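Protein, related to general stress protein 26(GS26) of B.subtilis (Clostridium acetobutylicum, PDB 2HQ7) probably acts as a flavin-binding oxidoreductase of the pyridoxamine 5'-phosphate oxidase family, related to a bacterial general stress protein. Local coordinates at residues 46-51 against 70-75; 35-40 against 118-123; 57-62 against 87-92. All coordinates share one frame; numbering follows the deposited sequence.

Contact 1 (46-51 against 70-75); sequences KKFWLS and LYFVDD
F48 lays one face of its ring under the CD1 methyl of L70. Its CB already lies 3.9 Å from L70 CD1. One atom further on, F48 CG makes the closest approach to that methyl, at 3.7 Å, and CD1 of the ring stays near it. L70 CD1 is displaced toward the rim of the ring and 24° off the ring normal, a CH-pi contact. The methyl gets there because CD1 of L70 is trans to CA (chi2 -168°), which carries it well out from its own strand. Toward the tip of F48 the partner changes: CD2 lies between L70 CD1 and F72 CZ, whereas CE2 meets F72, with F48 CE2 and F72 CZ 3.5 Å apart. At the tip, F48 CZ is 3.8 Å from F72 CZ. The two rings arrive from opposite directions and meet obliquely, their planes 39° apart. Beside them L50 and L70 touch tip to tip, CD1 of the former 3.9 Å from CD2 of the latter.

Strands 47-51 and 70-74 run at right angles with axes 11.2 Å apart, so their side chains meet across the interior of the curled antiparallel sheet, consistent with the beta-barrel core of FMN-binding split-barrel proteins. V21 touches L50, L70 and F72, F122 adds to the cover of L70, and the H42 ring meets F48. All four touching residues are buried and no hydrogen bond joins the segments, which implies cohesion by the hydrophobic effect and dispersion rather than directional bonding.

Contact 2 (35-40 against 118-123); sequences KAMMRL and TALCFT
M37, a selenomethionine, and L120 cross at about a right angle, with CB of M37 directed at the strand of L120. CE of M37 and CD1 of L120 are modelled 3.1 Å apart, too close for two carbons, so that the detail of this meeting is doubtful even though the neighbourhood of the residues is clear. The second pair is looser: L40 CD1 faces A119 CB at 4.5 Å, near the limit of contact. The backbones stay well apart, with 8.5 Å between the CA atoms of L40 and A119.

That spacing reflects the topology of the antiparallel sheet, in which strand 47-53 is the hydrogen-bonded neighbour of both 32-43 and 117-131 and lies between them. The contact therefore passes around a middle strand: M37 and L120 meet on one side of it, L40 and A119 on the other. No hydrogen bond links the two segments directly. Such a curled sheet is consistent with the split-barrel fold of the pyridoxamine 5'-phosphate oxidase family, and the M37 pair lies toward its apolar interior.

Further out, the middle strand sets the positions of the touching residues, since its W49 bonds through the backbone to L40 and its L50 to L120. M37 also packs on L50, T52 and V23, while L40 rests against C104. Beyond these, strand 32-43 reaches the dimer interface, where A36 packs on Y71 of the second subunit and K35 on Y130 of the same neighbouring chain.

Contact 3 (57-62 against 87-92); sequences RMVERL and IEILHD. With EDO (1,2-ethanediol), chain H.
I89, L62 and I87 bury the most surface here, and all three meet the other segment through methyl groups. I89 stretches its CD1 away from the strand, trans to CA (chi2 156°), to a point 3.7 Å from V59 CG1; the two side chains cross at about a right angle. Nearly one helical turn further along, L62 lies obliquely over I87 and sets both its methyls against the same branch. The closer of them, L62 CD2, is 3.8 Å from I87 CG2, with L62 CD1 a little more distant. A water joins the backbones next to this pair by donating to both L62 O and I87 O.

Helix 56-64 thus packs on strand 79-90, helix against the curled antiparallel sheet, which is consistent with the split-barrel fold of the family. I87 and I89, two residues apart on the strand, both turn toward the helix, whereas the intervening E88 points away. I68 and L120 from the adjoining strands touch both L62 and I87 and continue the apolar layer inward.

Past the contact, I89 CG2 lies over one face of the H91 imidazole. H91 N donates to O2 of a 1,2-ethanediol, probably from the crystallisation liquor, at 2.9 Å and nearly straight (164°). D92 is the N-cap of helix 93-99, its side chain capping a backbone N there; D92 OD2 hydrogen-bonds S95 OG.

Along the chain the segments run 35-40, 46-51, 57-62, 70-75, 87-92, 118-123, so contact 2 spans the other two and contacts 1 and 3 interleave. Centres lie about 8 Å apart for contacts 1 and 2, about 10 Å for 2 and 3, and about 17 Å for 1 and 3. All three involve the same curled antiparallel sheet. Contacts 1 and 2 lie near the middle of the chain's fold, joined by a probable backbone hydrogen bond between F48 O and F122 N; contact 3 adds helix 56-64 further out, and C121 N probably bonds E88 O between contacts 2 and 3. Strands 32-43 and 67-74, which supply segments to contacts 2 and 1, also meet the second subunit through other residues.

Contact 1 (46-51 against 70-75)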
loop_
_atom_site.group_PDB
_atom_site.type_symbol
_atom_site.label_atom_id
_atom_site.label_comp_id
_atom_site.label_asym_id
_atom_site.label_seq_id
_atom_site.Cartn_x
_atom_site.Cartn_y
_atom_site.Cartn_z
ATOM N N LYS B 46 4.671 -1.266 17.841
ATOM C CA LYS B 46 4.549 -2.683 18.189
ATOM C C LYS B 46 3.226 -3.298 17.795
ATOM O O LYS B 46 3.154 -4.485 17.450
ATOM C CB LYS B 46 4.672 -2.831 19.722
ATOM C CG LYS B 46 5.924 -2.222 20.321
ATOM C CD LYS B 46 6.130 -2.620 21.788
ATOM C CE LYS B 46 5.709 -1.525 22.772
ATOM N NZ LYS B 46 5.603 -2.043 24.204
ATOM N N LYS B 47 2.153 -2.533 17.944
ATOM C CA LYS B 47 0.811 -3.111 17.865
ATOM C C LYS B 47 -0.184 -2.088 17.342
ATOM O O LYS B 47 -0.200 -0.930 17.763
ATOM C CB LYS B 47 0.343 -3.678 19.234
ATOM C CG LYS B 47 0.179 -5.198 19.278
ATOM C CD LYS B 47 -0.476 -5.707 20.578
ATOM C CE LYS B 47 -0.500 -7.247 20.697
ATOM N NZ LYS B 47 -1.464 -7.774 21.755
ATOM N N PHE B 48 -1.008 -2.534 16.400
ATOM C CA PHE B 48 -2.045 -1.696 15.809
ATOM C C PHE B 48 -3.378 -2.416 15.873
ATOM O O PHE B 48 -3.480 -3.597 15.562
ATOM C CB PHE B 48 -1.701 -1.396 14.369
ATOM C CG PHE B 48 -0.562 -0.463 14.230
ATOM C CD1 PHE B 48 0.737 -0.902 14.488
ATOM C CD2 PHE B 48 -0.773 0.855 13.923
ATOM C CE1 PHE B 48 1.798 -0.059 14.400
ATOM C CE2 PHE B 48 0.307 1.713 13.818
ATOM C CZ PHE B 48 1.584 1.252 14.073
ATOM N N TRP B 49 -4.418 -1.690 16.203
ATOM C CA TRP B 49 -5.766 -2.242 16.170
ATOM C C TRP B 49 -6.472 -1.473 15.079
ATOM O O TRP B 49 -6.449 -0.240 15.071
ATOM C CB TRP B 49 -6.458 -2.026 17.523
ATOM C CG TRP B 49 -5.935 -2.906 18.607
ATOM C CD1 TRP B 49 -6.422 -4.111 18.974
ATOM C CD2 TRP B 49 -4.816 -2.647 19.464
ATOM N NE1 TRP B 49 -5.666 -4.635 19.984
ATOM C CE2 TRP B 49 -4.712 -3.720 20.341
ATOM C CE3 TRP B 49 -3.943 -1.575 19.614
ATOM C CZ2 TRP B 49 -3.708 -3.799 21.303
ATOM C CZ3 TRP B 49 -2.964 -1.639 20.561
ATOM C CH2 TRP B 49 -2.859 -2.746 21.417
ATOM N N LEU B 50 -7.054 -2.202 14.142
ATOM C CA LEU B 50 -7.578 -1.577 12.941
ATOM C C LEU B 50 -9.001 -1.980 12.720
ATOM O O LEU B 50 -9.433 -3.053 13.171
ATOM C CB LEU B 50 -6.759 -2.009 11.728
ATOM C CG LEU B 50 -5.252 -1.825 11.732
ATOM C CD1 LEU B 50 -4.664 -2.615 10.602
ATOM C CD2 LEU B 50 -4.872 -0.293 11.631
ATOM N N SER B 51 -9.718 -1.125 12.014
ATOM C CA SER B 51 -11.082 -1.401 11.590
ATOM C C SER B 51 -11.234 -1.496 10.081
ATOM O O SER B 51 -10.641 -0.737 9.355
ATOM C CB SER B 51 -12.019 -0.291 12.042
ATOM O OG SER B 51 -13.344 -0.724 11.904
ATOM N N LEU B 70 1.720 -3.205 6.919
ATOM C CA LEU B 70 1.084 -1.861 6.991
ATOM C C LEU B 70 1.985 -0.837 6.363
ATOM O O LEU B 70 3.218 -0.928 6.485
ATOM C CB LEU B 70 0.851 -1.440 8.446
ATOM C CG LEU B 70 0.007 -2.319 9.385
ATOM C CD1 LEU B 70 -0.332 -1.547 10.691
ATOM C CD2 LEU B 70 -1.242 -2.694 8.723
ATOM N N TYR B 71 1.404 0.176 5.735
ATOM C CA TYR B 71 2.211 1.282 5.188
ATOM C C TYR B 71 1.604 2.636 5.534
ATOM O O TYR B 71 0.395 2.821 5.419
ATOM C CB TYR B 71 2.346 1.137 3.668
ATOM C CG TYR B 71 3.372 2.045 3.048
ATOM C CD1 TYR B 71 4.714 1.689 3.030
ATOM C CD2 TYR B 71 3.014 3.253 2.506
ATOM C CE1 TYR B 71 5.672 2.524 2.477
ATOM C CE2 TYR B 71 3.979 4.097 1.952
ATOM C CZ TYR B 71 5.297 3.711 1.948
ATOM O OH TYR B 71 6.237 4.549 1.406
ATOM N N PHE B 72 2.456 3.575 5.936
ATOM C CA PHE B 72 2.055 4.921 6.289
ATOM C C PHE B 72 2.874 5.831 5.452
ATOM O O PHE B 72 4.075 5.635 5.349
ATOM C CB PHE B 72 2.390 5.238 7.749
ATOM C CG PHE B 72 1.854 4.251 8.712
ATOM C CD1 PHE B 72 2.532 3.067 8.938
ATOM C CD2 PHE B 72 0.644 4.477 9.367
ATOM C CE1 PHE B 72 2.043 2.142 9.810
ATOM C CE2 PHE B 72 0.144 3.522 10.240
ATOM C CZ PHE B 72 0.857 2.366 10.462
ATOM N N VAL B 73 2.269 6.832 4.852
ATOM C CA VAL B 73 3.057 7.687 3.976
ATOM C C VAL B 73 2.787 9.143 4.256
ATOM O O VAL B 73 1.701 9.471 4.704
ATOM C CB VAL B 73 2.737 7.356 2.492
ATOM C CG1 VAL B 73 1.407 7.989 2.078
ATOM C CG2 VAL B 73 3.927 7.724 1.565
ATOM N N ASP B 74 3.791 10.000 4.044
ATOM C CA ASP B 74 3.511 11.390 3.638
ATOM C C ASP B 74 4.247 11.755 2.335
ATOM O O ASP B 74 5.469 11.984 2.309
ATOM C CB ASP B 74 3.792 12.432 4.720
ATOM C CG ASP B 74 3.117 13.786 4.399
ATOM O OD1 ASP B 74 1.904 13.789 4.042
ATOM O OD2 ASP B 74 3.796 14.840 4.480
ATOM N N ASP B 75 3.463 11.794 1.259
ATOM C CA ASP B 75 3.946 12.132 -0.079
ATOM C C ASP B 75 4.632 13.486 -0.137
ATOM O O ASP B 75 5.477 13.685 -0.999
ATOM C CB ASP B 75 2.813 12.053 -1.135
ATOM C CG ASP B 75 1.473 12.618 -0.640
ATOM O OD1 ASP B 75 1.403 13.129 0.497
ATOM O OD2 ASP B 75 0.479 12.537 -1.399
#

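Contact 2 (35-40 against 118-123)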
loop_
_atom_site.group_PDB
_atom_site.type_symbol
_atom_site.label_atom_id
_atom_site.label_comp_id
_atom_site.label_asym_id
_atom_site.label_seq_id
_atom_site.Cartn_x
_atom_site.Cartn_y
_atom_site.Cartn_z
ATOM N N LYS B 35 -5.428 -2.585 0.712
ATOM C CA LYS B 35 -6.650 -1.885 1.109
ATOM C C LYS B 35 -6.373 -0.852 2.186
ATOM O O LYS B 35 -5.514 -1.072 3.039
ATOM C CB LYS B 35 -7.645 -2.890 1.682
ATOM C CG LYS B 35 -9.044 -2.382 1.732
ATOM C CD LYS B 35 -9.977 -3.511 2.103
ATOM C CE LYS B 35 -11.416 -3.056 2.207
ATOM N NZ LYS B 35 -12.308 -4.251 2.362
ATOM N N ALA B 36 -7.110 0.261 2.146
ATOM C CA ALA B 36 -7.122 1.246 3.236
ATOM C C ALA B 36 -7.962 0.737 4.424
ATOM O O ALA B 36 -9.014 0.124 4.250
ATOM C CB ALA B 36 -7.631 2.607 2.749
HETATM N N MSE B 37 -7.425 0.895 5.627
HETATM C CA MSE B 37 -8.142 0.537 6.843
HETATM C C MSE B 37 -8.016 1.648 7.839
HETATM O O MSE B 37 -7.230 2.561 7.650
HETATM C CB MSE B 37 -7.598 -0.756 7.427
HETATM C CG MSE B 37 -8.018 -1.955 6.644
HETATM SE SE MSE B 37 -7.587 -3.620 7.545
HETATM C CE MSE B 37 -8.356 -3.338 9.310
HETATM N N MSE B 38 -8.832 1.602 8.878
HETATM C CA MSE B 38 -8.831 2.667 9.873
HETATM C C MSE B 38 -8.080 2.181 11.107
HETATM O O MSE B 38 -8.245 1.033 11.544
HETATM C CB MSE B 38 -10.268 3.112 10.197
HETATM C CG MSE B 38 -10.488 3.639 11.615
HETATM SE SE MSE B 38 -12.203 4.600 11.799
HETATM C CE MSE B 38 -11.627 6.216 10.807
ATOM N N ARG B 39 -7.206 3.040 11.602
ATOM C CA ARG B 39 -6.469 2.810 12.807
ATOM C C ARG B 39 -7.359 3.197 13.974
ATOM O O ARG B 39 -7.670 4.368 14.153
ATOM C CB ARG B 39 -5.203 3.664 12.862
ATOM C CG ARG B 39 -4.413 3.431 14.159
ATOM C CD ARG B 39 -3.175 4.277 14.263
ATOM N NE ARG B 39 -3.428 5.708 14.169
ATOM C CZ ARG B 39 -3.973 6.453 15.119
ATOM N NH1 ARG B 39 -4.400 5.930 16.259
ATOM N NH2 ARG B 39 -4.132 7.734 14.899
ATOM N N LEU B 40 -7.762 2.198 14.755
ATOM C CA LEU B 40 -8.509 2.415 15.979
ATOM C C LEU B 40 -7.540 2.788 17.111
ATOM O O LEU B 40 -7.821 3.663 17.913
ATOM C CB LEU B 40 -9.278 1.149 16.361
ATOM C CG LEU B 40 -10.362 0.720 15.393
ATOM C CD1 LEU B 40 -10.971 -0.640 15.835
ATOM C CD2 LEU B 40 -11.449 1.736 15.171
ATOM N N THR B 118 -15.597 -4.926 11.691
ATOM C CA THR B 118 -14.593 -5.944 12.022
ATOM C C THR B 118 -13.394 -5.252 12.668
ATOM O O THR B 118 -12.969 -4.198 12.221
ATOM C CB THR B 118 -14.157 -6.721 10.764
ATOM O OG1 THR B 118 -15.212 -7.605 10.380
ATOM C CG2 THR B 118 -12.858 -7.558 10.986
ATOM N N ALA B 119 -12.884 -5.818 13.758
ATOM C CA ALA B 119 -11.713 -5.270 14.404
ATOM C C ALA B 119 -10.579 -6.259 14.264
ATOM O O ALA B 119 -10.775 -7.475 14.417
ATOM C CB ALA B 119 -11.983 -4.987 15.847
ATOM N N LEU B 120 -9.398 -5.739 13.986
ATOM C CA LEU B 120 -8.195 -6.574 13.799
ATOM C C LEU B 120 -7.069 -6.116 14.697
ATOM O O LEU B 120 -6.985 -4.958 15.057
ATOM C CB LEU B 120 -7.731 -6.520 12.337
ATOM C CG LEU B 120 -8.850 -6.952 11.406
ATOM C CD1 LEU B 120 -9.572 -5.693 10.964
ATOM C CD2 LEU B 120 -8.372 -7.699 10.226
ATOM N N CYS B 121 -6.213 -7.039 15.095
ATOM C CA CYS B 121 -5.010 -6.652 15.840
ATOM C C CYS B 121 -3.763 -7.075 15.045
ATOM O O CYS B 121 -3.570 -8.260 14.774
ATOM C CB CYS B 121 -5.049 -7.289 17.212
ATOM S SG CYS B 121 -3.662 -6.833 18.203
ATOM N N PHE B 122 -2.979 -6.082 14.607
ATOM C CA PHE B 122 -1.698 -6.307 13.937
ATOM C C PHE B 122 -0.535 -6.211 14.914
ATOM O O PHE B 122 -0.447 -5.258 15.658
ATOM C CB PHE B 122 -1.481 -5.248 12.865
ATOM C CG PHE B 122 -0.081 -5.255 12.252
ATOM C CD1 PHE B 122 0.277 -6.194 11.287
ATOM C CD2 PHE B 122 0.831 -4.253 12.567
ATOM C CE1 PHE B 122 1.553 -6.170 10.691
ATOM C CE2 PHE B 122 2.084 -4.193 11.956
ATOM C CZ PHE B 122 2.458 -5.143 11.019
ATOM N N THR B 123 0.378 -7.173 14.853
ATOM C CA THR B 123 1.591 -7.199 15.683
ATOM C C THR B 123 2.781 -7.147 14.754
ATOM O O THR B 123 2.932 -8.048 13.943
ATOM C CB THR B 123 1.648 -8.520 16.510
ATOM O OG1 THR B 123 0.510 -8.568 17.371
ATOM C CG2 THR B 123 2.942 -8.645 17.341
#

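Contact 3 (57-62 against 87-92)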
loop_
_atom_site.group_PDB
_atom_site.type_symbol
_atom_site.label_atom_id
_atom_site.label_comp_id
_atom_site.label_asym_id
_atom_site.label_seq_id
_atom_site.Cartn_x
_atom_site.Cartn_y
_atom_site.Cartn_z
ATOM N N ARG B 57 -14.749 -12.523 1.877
ATOM C CA ARG B 57 -13.490 -12.659 1.140
ATOM C C ARG B 57 -12.286 -12.376 2.049
ATOM O O ARG B 57 -11.454 -13.242 2.261
ATOM C CB ARG B 57 -13.475 -11.712 -0.079
ATOM C CG ARG B 57 -12.617 -12.156 -1.267
ATOM C CD ARG B 57 -13.331 -11.938 -2.627
HETATM N N MSE B 58 -12.219 -11.166 2.593
HETATM C CA MSE B 58 -11.084 -10.743 3.402
HETATM C C MSE B 58 -10.910 -11.661 4.601
HETATM O O MSE B 58 -9.805 -12.055 4.919
HETATM C CB MSE B 58 -11.274 -9.294 3.886
HETATM C CG MSE B 58 -10.173 -8.734 4.767
HETATM SE SE MSE B 58 -8.387 -8.621 3.897
HETATM C CE MSE B 58 -7.938 -10.502 3.725
ATOM N N VAL B 59 -12.010 -12.005 5.254
ATOM C CA VAL B 59 -11.956 -12.831 6.456
ATOM C C VAL B 59 -11.410 -14.210 6.153
ATOM O O VAL B 59 -10.491 -14.670 6.820
ATOM C CB VAL B 59 -13.332 -12.962 7.117
ATOM C CG1 VAL B 59 -13.286 -14.000 8.235
ATOM C CG2 VAL B 59 -13.789 -11.611 7.630
ATOM N N GLU B 60 -11.982 -14.857 5.148
ATOM C CA GLU B 60 -11.506 -16.150 4.685
ATOM C C GLU B 60 -10.025 -16.119 4.324
ATOM O O GLU B 60 -9.309 -17.052 4.650
ATOM C CB GLU B 60 -12.307 -16.608 3.470
ATOM C CG GLU B 60 -13.733 -17.065 3.793
ATOM C CD GLU B 60 -14.557 -17.403 2.534
ATOM O OE1 GLU B 60 -14.139 -17.035 1.398
ATOM O OE2 GLU B 60 -15.634 -18.027 2.697
ATOM N N ARG B 61 -9.593 -15.067 3.628
ATOM C CA ARG B 61 -8.193 -14.869 3.262
ATOM C C ARG B 61 -7.283 -14.713 4.475
ATOM O O ARG B 61 -6.215 -15.319 4.531
ATOM C CB ARG B 61 -8.018 -13.636 2.361
ATOM C CG ARG B 61 -6.517 -13.142 2.207
ATOM C CD ARG B 61 -6.352 -11.800 1.447
ATOM N NE ARG B 61 -7.292 -11.755 0.333
ATOM C CZ ARG B 61 -7.627 -10.666 -0.340
ATOM N NH1 ARG B 61 -7.074 -9.483 -0.072
ATOM N NH2 ARG B 61 -8.525 -10.773 -1.306
ATOM N N LEU B 62 -7.663 -13.860 5.421
ATOM C CA LEU B 62 -6.858 -13.692 6.636
ATOM C C LEU B 62 -6.795 -14.957 7.500
ATOM O O LEU B 62 -5.796 -15.209 8.171
ATOM C CB LEU B 62 -7.370 -12.538 7.459
ATOM C CG LEU B 62 -7.135 -11.197 6.790
ATOM C CD1 LEU B 62 -7.667 -10.128 7.731
ATOM C CD2 LEU B 62 -5.645 -10.995 6.407
ATOM N N ILE B 87 -1.663 -10.537 11.542
ATOM C CA ILE B 87 -2.882 -9.886 11.979
ATOM C C ILE B 87 -3.870 -10.952 12.469
ATOM O O ILE B 87 -3.908 -12.044 11.934
ATOM C CB ILE B 87 -3.456 -9.082 10.822
ATOM C CG1 ILE B 87 -4.423 -8.021 11.331
ATOM C CG2 ILE B 87 -4.094 -10.024 9.776
ATOM C CD1 ILE B 87 -4.572 -6.857 10.399
ATOM N N GLU B 88 -4.642 -10.645 13.512
ATOM C CA GLU B 88 -5.712 -11.549 13.920
ATOM C C GLU B 88 -7.023 -10.773 14.018
ATOM O O GLU B 88 -7.019 -9.590 14.375
ATOM C CB GLU B 88 -5.364 -12.235 15.229
ATOM C CG GLU B 88 -5.504 -11.401 16.448
ATOM C CD GLU B 88 -5.759 -12.255 17.710
ATOM O OE1 GLU B 88 -6.828 -12.917 17.794
ATOM O OE2 GLU B 88 -4.902 -12.235 18.620
ATOM N N ILE B 89 -8.126 -11.426 13.680
ATOM C CA ILE B 89 -9.464 -10.820 13.762
ATOM C C ILE B 89 -9.924 -10.953 15.183
ATOM O O ILE B 89 -9.873 -12.022 15.734
ATOM C CB ILE B 89 -10.494 -11.552 12.871
ATOM C CG1 ILE B 89 -10.127 -11.439 11.382
ATOM C CG2 ILE B 89 -11.930 -11.027 13.123
ATOM C CD1 ILE B 89 -10.715 -12.595 10.505
ATOM N N LEU B 90 -10.415 -9.872 15.765
ATOM C CA LEU B 90 -10.970 -9.942 17.107
ATOM C C LEU B 90 -12.491 -10.062 17.078
ATOM O O LEU B 90 -13.218 -9.101 16.794
ATOM C CB LEU B 90 -10.558 -8.725 17.914
ATOM C CG LEU B 90 -9.071 -8.439 18.057
ATOM C CD1 LEU B 90 -8.917 -7.148 18.884
ATOM C CD2 LEU B 90 -8.358 -9.617 18.719
ATOM N N HIS B 91 -12.973 -11.245 17.421
ATOM C CA HIS B 91 -14.400 -11.552 17.319
ATOM C C HIS B 91 -15.238 -11.185 18.544
ATOM O O HIS B 91 -16.465 -11.081 18.448
ATOM C CB HIS B 91 -14.576 -13.046 17.003
ATOM C CG HIS B 91 -14.089 -13.406 15.633
ATOM N ND1 HIS B 91 -12.903 -14.081 15.413
ATOM C CD2 HIS B 91 -14.596 -13.123 14.408
ATOM C CE1 HIS B 91 -12.723 -14.231 14.112
ATOM N NE2 HIS B 91 -13.738 -13.665 13.481
ATOM N N ASP B 92 -14.595 -10.967 19.677
ATOM C CA ASP B 92 -15.329 -10.753 20.915
ATOM C C ASP B 92 -15.789 -9.309 21.071
ATOM O O ASP B 92 -15.089 -8.359 20.717
ATOM C CB ASP B 92 -14.497 -11.177 22.105
ATOM C CG ASP B 92 -13.309 -10.310 22.299
ATOM O OD1 ASP B 92 -12.468 -10.293 21.369
ATOM O OD2 ASP B 92 -13.224 -9.649 23.364
HETATM C C1 EDO H . -10.038 -12.691 20.687
HETATM O O1 EDO H . -10.429 -11.319 20.860
HETATM C C2 EDO H . -10.137 -13.160 19.230
HETATM O O2 EDO H . -11.493 -13.372 18.804
HETATM O O HOH W 1 -5.973 -14.417 11.267
#